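Local atomic coordinates of O-methyltransferase (Bacillus halodurans, PDB entry 2GPY), a protein that probably transfers a methyl group from S-adenosylmethionine to a hydroxyl oxygen of a substrate that remains unidentified. Residues A69-A79 with H97-I107. Residues are numbered along the deposited sequence; the frame is centred on the assembly and turned at random.
Sequences AIRMAQALPEA and HVKALGLESRI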
ATOM      1  N   ALA B  69      13.322  -7.267  10.684  1.00 37.51           N
ATOM      2  CA  ALA B  69      12.564  -8.464  11.056  1.00 37.46           C
ATOM      3  C   ALA B  69      11.826  -8.180  12.362  1.00 36.56           C
ATOM      4  O   ALA B  69      10.637  -8.463  12.498  1.00 37.41           O
ATOM      5  CB  ALA B  69      13.474  -9.686  11.239  1.00 37.21           C
ATOM      6  N   ILE B  70      12.557  -7.645  13.340  1.00 35.30           N
ATOM      7  CA  ILE B  70      11.987  -7.298  14.642  1.00 34.77           C
ATOM      8  C   ILE B  70      10.858  -6.285  14.555  1.00 35.37           C
ATOM      9  O   ILE B  70       9.784  -6.514  15.121  1.00 35.25           O
ATOM     10  CB  ILE B  70      13.080  -6.855  15.652  1.00 33.58           C
ATOM     11  CG1 ILE B  70      13.868  -8.104  16.093  1.00 35.32           C
ATOM     12  CG2 ILE B  70      12.468  -6.148  16.855  1.00 34.63           C
ATOM     13  CD1 ILE B  70      15.202  -7.798  16.802  1.00 33.82           C
ATOM     14  N   ARG B  71      11.093  -5.171  13.864  1.00 35.10           N
ATOM     15  CA  ARG B  71      10.082  -4.135  13.785  1.00 36.32           C
ATOM     16  C   ARG B  71       8.838  -4.581  13.023  1.00 36.02           C
ATOM     17  O   ARG B  71       7.706  -4.220  13.401  1.00 35.02           O
ATOM     18  CB  ARG B  71      10.702  -2.878  13.198  1.00 36.55           C
ATOM     19  CG  ARG B  71      11.647  -2.304  14.247  1.00 39.94           C
ATOM     20  CD  ARG B  71      11.683  -0.836  14.270  1.00 42.42           C
ATOM     21  NE  ARG B  71      10.383  -0.239  14.560  1.00 39.49           N
ATOM     22  CZ  ARG B  71      10.085   1.006  14.237  1.00 39.18           C
ATOM     23  NH1 ARG B  71      11.003   1.745  13.653  1.00 37.49           N
ATOM     24  NH2 ARG B  71       8.867   1.517  14.494  1.00 39.16           N
HETATM   25  N   MSE B  72       9.024  -5.401  11.982  1.00 35.55           N
HETATM   26  CA  MSE B  72       7.856  -6.002  11.309  1.00 37.11           C
HETATM   27  C   MSE B  72       7.075  -6.966  12.207  1.00 36.86           C
HETATM   28  O   MSE B  72       5.812  -6.923  12.233  1.00 35.64           O
HETATM   29  CB  MSE B  72       8.259  -6.739  10.010  1.00 37.62           C
HETATM   30  CG  MSE B  72       8.784  -5.773   8.963  1.00 38.25           C
HETATM   31 SE   MSE B  72       9.141  -6.666   7.218  1.00 43.42          SE
HETATM   32  CE  MSE B  72      10.658  -7.832   7.734  1.00 38.79           C
ATOM     33  N   ALA B  73       7.797  -7.828  12.939  1.00 35.11           N
ATOM     34  CA  ALA B  73       7.129  -8.749  13.860  1.00 35.98           C
ATOM     35  C   ALA B  73       6.346  -7.973  14.925  1.00 36.08           C
ATOM     36  O   ALA B  73       5.236  -8.357  15.280  1.00 36.06           O
ATOM     37  CB  ALA B  73       8.142  -9.714  14.531  1.00 36.04           C
ATOM     38  N   GLN B  74       6.931  -6.892  15.439  1.00 36.61           N
ATOM     39  CA  GLN B  74       6.243  -6.087  16.450  1.00 37.08           C
ATOM     40  C   GLN B  74       5.010  -5.394  15.870  1.00 37.44           C
ATOM     41  O   GLN B  74       3.989  -5.267  16.564  1.00 36.04           O
ATOM     42  CB  GLN B  74       7.183  -5.053  17.052  1.00 37.39           C
ATOM     43  CG  GLN B  74       8.236  -5.649  17.957  1.00 40.35           C
ATOM     44  CD  GLN B  74       9.110  -4.567  18.563  1.00 45.31           C
ATOM     45  OE1 GLN B  74       9.397  -4.595  19.753  1.00 51.62           O
ATOM     46  NE2 GLN B  74       9.525  -3.601  17.747  1.00 49.95           N
ATOM     47  N   ALA B  75       5.088  -4.955  14.614  1.00 36.62           N
ATOM     48  CA  ALA B  75       3.962  -4.228  14.001  1.00 37.85           C
ATOM     49  C   ALA B  75       2.825  -5.156  13.611  1.00 38.25           C
ATOM     50  O   ALA B  75       1.674  -4.722  13.496  1.00 38.69           O
ATOM     51  CB  ALA B  75       4.430  -3.444  12.773  1.00 38.32           C
ATOM     52  N   LEU B  76       3.172  -6.423  13.352  1.00 38.31           N
ATOM     53  CA  LEU B  76       2.255  -7.450  12.867  1.00 38.38           C
ATOM     54  C   LEU B  76       2.290  -8.661  13.816  1.00 38.61           C
ATOM     55  O   LEU B  76       2.869  -9.704  13.488  1.00 36.55           O
ATOM     56  CB  LEU B  76       2.677  -7.881  11.456  1.00 38.77           C
ATOM     57  CG  LEU B  76       2.655  -6.788  10.364  1.00 41.15           C
ATOM     58  CD1 LEU B  76       3.533  -7.167   9.153  1.00 43.91           C
ATOM     59  CD2 LEU B  76       1.205  -6.487   9.935  1.00 43.65           C
ATOM     60  N   PRO B  77       1.635  -8.549  14.976  1.00 39.70           N
ATOM     61  CA  PRO B  77       1.775  -9.597  16.040  1.00 40.58           C
ATOM     62  C   PRO B  77       1.335 -11.007  15.614  1.00 41.51           C
ATOM     63  O   PRO B  77       1.751 -12.000  16.221  1.00 41.14           O
ATOM     64  CB  PRO B  77       0.891  -9.077  17.180  1.00 40.65           C
ATOM     65  CG  PRO B  77       0.633  -7.582  16.842  1.00 41.28           C
ATOM     66  CD  PRO B  77       0.718  -7.458  15.361  1.00 39.94           C
ATOM     67  N   GLU B  78       0.510 -11.082  14.577  1.00 42.08           N
ATOM     68  CA  GLU B  78       0.026 -12.360  14.043  1.00 43.76           C
ATOM     69  C   GLU B  78       0.923 -13.016  12.977  1.00 43.55           C
ATOM     70  O   GLU B  78       0.779 -14.217  12.692  1.00 44.16           O
ATOM     71  CB  GLU B  78      -1.374 -12.162  13.462  1.00 44.44           C
ATOM     72  CG  GLU B  78      -2.402 -11.769  14.494  1.00 48.31           C
ATOM     73  CD  GLU B  78      -2.592 -12.847  15.529  1.00 54.34           C
ATOM     74  OE1 GLU B  78      -1.853 -12.848  16.549  1.00 57.02           O
ATOM     75  OE2 GLU B  78      -3.486 -13.706  15.322  1.00 57.58           O
ATOM     76  N   ALA B  79       1.840 -12.244  12.404  1.00 41.14           N
ATOM     77  CA  ALA B  79       2.588 -12.695  11.244  1.00 40.67           C
ATOM     78  C   ALA B  79       3.830 -13.465  11.660  1.00 39.82           C
ATOM     79  O   ALA B  79       4.301 -13.353  12.786  1.00 39.08           O
ATOM     80  CB  ALA B  79       3.002 -11.495  10.372  1.00 40.72           C
ATOM     81  N   HIS B  97      19.336 -10.492  19.402  1.00 32.79           N
ATOM     82  CA  HIS B  97      18.277  -9.449  19.488  1.00 33.00           C
ATOM     83  C   HIS B  97      16.853 -10.014  19.424  1.00 33.50           C
ATOM     84  O   HIS B  97      15.942  -9.563  20.122  1.00 34.39           O
ATOM     85  CB  HIS B  97      18.467  -8.441  18.361  1.00 32.82           C
ATOM     86  CG  HIS B  97      19.684  -7.603  18.550  1.00 35.36           C
ATOM     87  ND1 HIS B  97      20.466  -7.171  17.508  1.00 38.30           N
ATOM     88  CD2 HIS B  97      20.249  -7.117  19.679  1.00 35.14           C
ATOM     89  CE1 HIS B  97      21.467  -6.451  17.987  1.00 32.68           C
ATOM     90  NE2 HIS B  97      21.355  -6.406  19.298  1.00 37.41           N
ATOM     91  N   VAL B  98      16.653 -10.980  18.550  1.00 33.62           N
ATOM     92  CA  VAL B  98      15.341 -11.634  18.444  1.00 34.78           C
ATOM     93  C   VAL B  98      14.993 -12.288  19.797  1.00 34.55           C
ATOM     94  O   VAL B  98      13.871 -12.147  20.303  1.00 35.13           O
ATOM     95  CB  VAL B  98      15.332 -12.636  17.263  1.00 34.18           C
ATOM     96  CG1 VAL B  98      14.134 -13.565  17.367  1.00 35.21           C
ATOM     97  CG2 VAL B  98      15.306 -11.871  15.924  1.00 34.41           C
ATOM     98  N   LYS B  99      15.965 -12.983  20.395  1.00 35.39           N
ATOM     99  CA  LYS B  99      15.779 -13.612  21.690  1.00 35.57           C
ATOM    100  C   LYS B  99      15.514 -12.579  22.781  1.00 35.63           C
ATOM    101  O   LYS B  99      14.643 -12.787  23.636  1.00 35.56           O
ATOM    102  CB  LYS B  99      17.004 -14.453  22.069  1.00 36.12           C
ATOM    103  CG  LYS B  99      17.057 -15.822  21.392  1.00 37.59           C
ATOM    104  CD  LYS B  99      18.360 -16.584  21.724  1.00 37.92           C
ATOM    105  CE  LYS B  99      18.249 -17.342  23.032  1.00 42.46           C
ATOM    106  NZ  LYS B  99      19.371 -18.335  23.231  1.00 46.57           N
ATOM    107  N   ALA B 100      16.261 -11.471  22.753  1.00 34.73           N
ATOM    108  CA  ALA B 100      16.104 -10.398  23.743  1.00 35.03           C
ATOM    109  C   ALA B 100      14.654  -9.948  23.890  1.00 35.72           C
ATOM    110  O   ALA B 100      14.203  -9.632  25.002  1.00 34.87           O
ATOM    111  CB  ALA B 100      16.953  -9.210  23.354  1.00 34.91           C
ATOM    112  N   LEU B 101      13.955  -9.889  22.751  1.00 35.41           N
ATOM    113  CA  LEU B 101      12.616  -9.365  22.678  1.00 36.89           C
ATOM    114  C   LEU B 101      11.552 -10.446  22.729  1.00 36.63           C
ATOM    115  O   LEU B 101      10.385 -10.147  22.559  1.00 38.49           O
ATOM    116  CB  LEU B 101      12.451  -8.457  21.446  1.00 36.65           C
ATOM    117  CG  LEU B 101      13.425  -7.270  21.518  1.00 40.44           C
ATOM    118  CD1 LEU B 101      13.554  -6.587  20.183  1.00 41.93           C
ATOM    119  CD2 LEU B 101      12.981  -6.256  22.661  1.00 43.28           C
ATOM    120  N   GLY B 102      11.943 -11.690  22.953  1.00 36.54           N
ATOM    121  CA  GLY B 102      10.968 -12.778  23.107  1.00 37.43           C
ATOM    122  C   GLY B 102      10.281 -13.123  21.787  1.00 36.70           C
ATOM    123  O   GLY B 102       9.166 -13.613  21.790  1.00 37.26           O
ATOM    124  N   LEU B 103      10.967 -12.905  20.671  1.00 37.01           N
ATOM    125  CA  LEU B 103      10.341 -13.041  19.337  1.00 37.11           C
ATOM    126  C   LEU B 103      10.703 -14.321  18.550  1.00 37.51           C
ATOM    127  O   LEU B 103      10.333 -14.474  17.374  1.00 37.01           O
ATOM    128  CB  LEU B 103      10.627 -11.792  18.491  1.00 36.99           C
ATOM    129  CG  LEU B 103       9.960 -10.488  18.974  1.00 37.65           C
ATOM    130  CD1 LEU B 103      10.509  -9.237  18.179  1.00 36.43           C
ATOM    131  CD2 LEU B 103       8.459 -10.586  18.802  1.00 40.91           C
ATOM    132  N   GLU B 104      11.396 -15.254  19.184  1.00 37.39           N
ATOM    133  CA  GLU B 104      11.898 -16.418  18.454  1.00 39.49           C
ATOM    134  C   GLU B 104      10.799 -17.297  17.835  1.00 40.29           C
ATOM    135  O   GLU B 104      11.037 -17.996  16.831  1.00 40.11           O
ATOM    136  CB  GLU B 104      12.795 -17.274  19.354  1.00 40.40           C
ATOM    137  CG  GLU B 104      14.149 -17.524  18.708  1.00 44.40           C
ATOM    138  CD  GLU B 104      15.067 -18.389  19.548  1.00 47.78           C
ATOM    139  OE1 GLU B 104      14.688 -18.746  20.696  1.00 53.38           O
ATOM    140  OE2 GLU B 104      16.166 -18.713  19.058  1.00 50.78           O
ATOM    141  N   SER B 105       9.602 -17.267  18.425  1.00 40.27           N
ATOM    142  CA  SER B 105       8.522 -18.121  17.938  1.00 41.16           C
ATOM    143  C   SER B 105       7.901 -17.553  16.667  1.00 40.77           C
ATOM    144  O   SER B 105       7.129 -18.227  15.987  1.00 41.48           O
ATOM    145  CB  SER B 105       7.459 -18.389  19.028  1.00 41.65           C
ATOM    146  OG  SER B 105       6.739 -17.199  19.324  1.00 45.72           O
ATOM    147  N   ARG B 106       8.251 -16.315  16.332  1.00 38.93           N
ATOM    148  CA  ARG B 106       7.662 -15.652  15.192  1.00 39.70           C
ATOM    149  C   ARG B 106       8.686 -15.166  14.164  1.00 39.47           C
ATOM    150  O   ARG B 106       8.318 -14.761  13.065  1.00 40.36           O
ATOM    151  CB  ARG B 106       6.817 -14.486  15.676  1.00 40.09           C
ATOM    152  CG  ARG B 106       5.578 -14.968  16.435  1.00 40.50           C
ATOM    153  CD  ARG B 106       4.482 -13.961  16.318  1.00 43.07           C
ATOM    154  NE  ARG B 106       4.813 -12.721  17.016  1.00 44.36           N
ATOM    155  CZ  ARG B 106       4.924 -11.518  16.460  1.00 44.53           C
ATOM    156  NH1 ARG B 106       5.202 -10.507  17.270  1.00 45.42           N
ATOM    157  NH2 ARG B 106       4.790 -11.310  15.112  1.00 40.38           N
ATOM    158  N   ILE B 107       9.963 -15.220  14.515  1.00 37.59           N
ATOM    159  CA  ILE B 107      11.014 -14.838  13.561  1.00 36.96           C
ATOM    160  C   ILE B 107      11.968 -16.005  13.427  1.00 37.42           C
ATOM    161  O   ILE B 107      12.629 -16.401  14.420  1.00 36.89           O
ATOM    162  CB  ILE B 107      11.784 -13.592  14.010  1.00 37.01           C
ATOM    163  CG1 ILE B 107      10.839 -12.386  14.169  1.00 36.63           C
ATOM    164  CG2 ILE B 107      12.986 -13.317  13.050  1.00 34.58           C
ATOM    165  CD1 ILE B 107      11.548 -11.121  14.705  1.00 37.58           C
TER
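Arg106 lays its guanidinium against the C-terminal end of helix 67-75, where carbonyls of the helix's last turn and of the type I turn that follows (Leu76 to Ala79) converge on it. Its end nitrogens NH1 and NH2 both grip one atom, Ala73 O, at 2.9 Å and 3.0 Å; they approach from the same face of that carbonyl, while the oxygen itself lies in the guanidinium plane. NH2 also donates a straighter bond (165°) to Ala79 O, 3.1 Å away and likewise at the guanidinium edge. Pro77 O, by contrast, sits over one face, 3.2 Å from Arg106 CZ, so it meets the cation without a hydrogen bond. A bend at chi3 (-67°) brings the guanidinium to Ala73 O and Ala79 O, and a positive charge here would be favoured by the partial negative charge at the helix C-terminus.

One turn back toward the helix start, Ile70 reaches across to the end of helix 88-100. Its CG1-CD1 branch lies against His97 CB (3.7 Å from CD1) and Val98 CG2, whereas CG2 meets Leu101 CD1 (3.5 Å) and Leu103 CD1, both leucines crossing it at about a right angle. Ile107 packs CD1 against Ala73 CB at 3.7 Å and CG2 against Ala69 CB, small alanines letting the isoleucine come close to the helix. Gly102, with positive phi, closes helix 88-100 in a Schellman motif that turns Leu103 back toward Ile70. The His97 ring points away from this packing, its ND1 bonded to Ile65 O and its NE2 binding zinc with Glu29 and Glu93. Helix 67-75 and its following turn thus pack on the C-terminal end of helix 88-100 and the loop into strand 107-111, as in the Rossmann-like alpha/beta fold of class I methyltransferases.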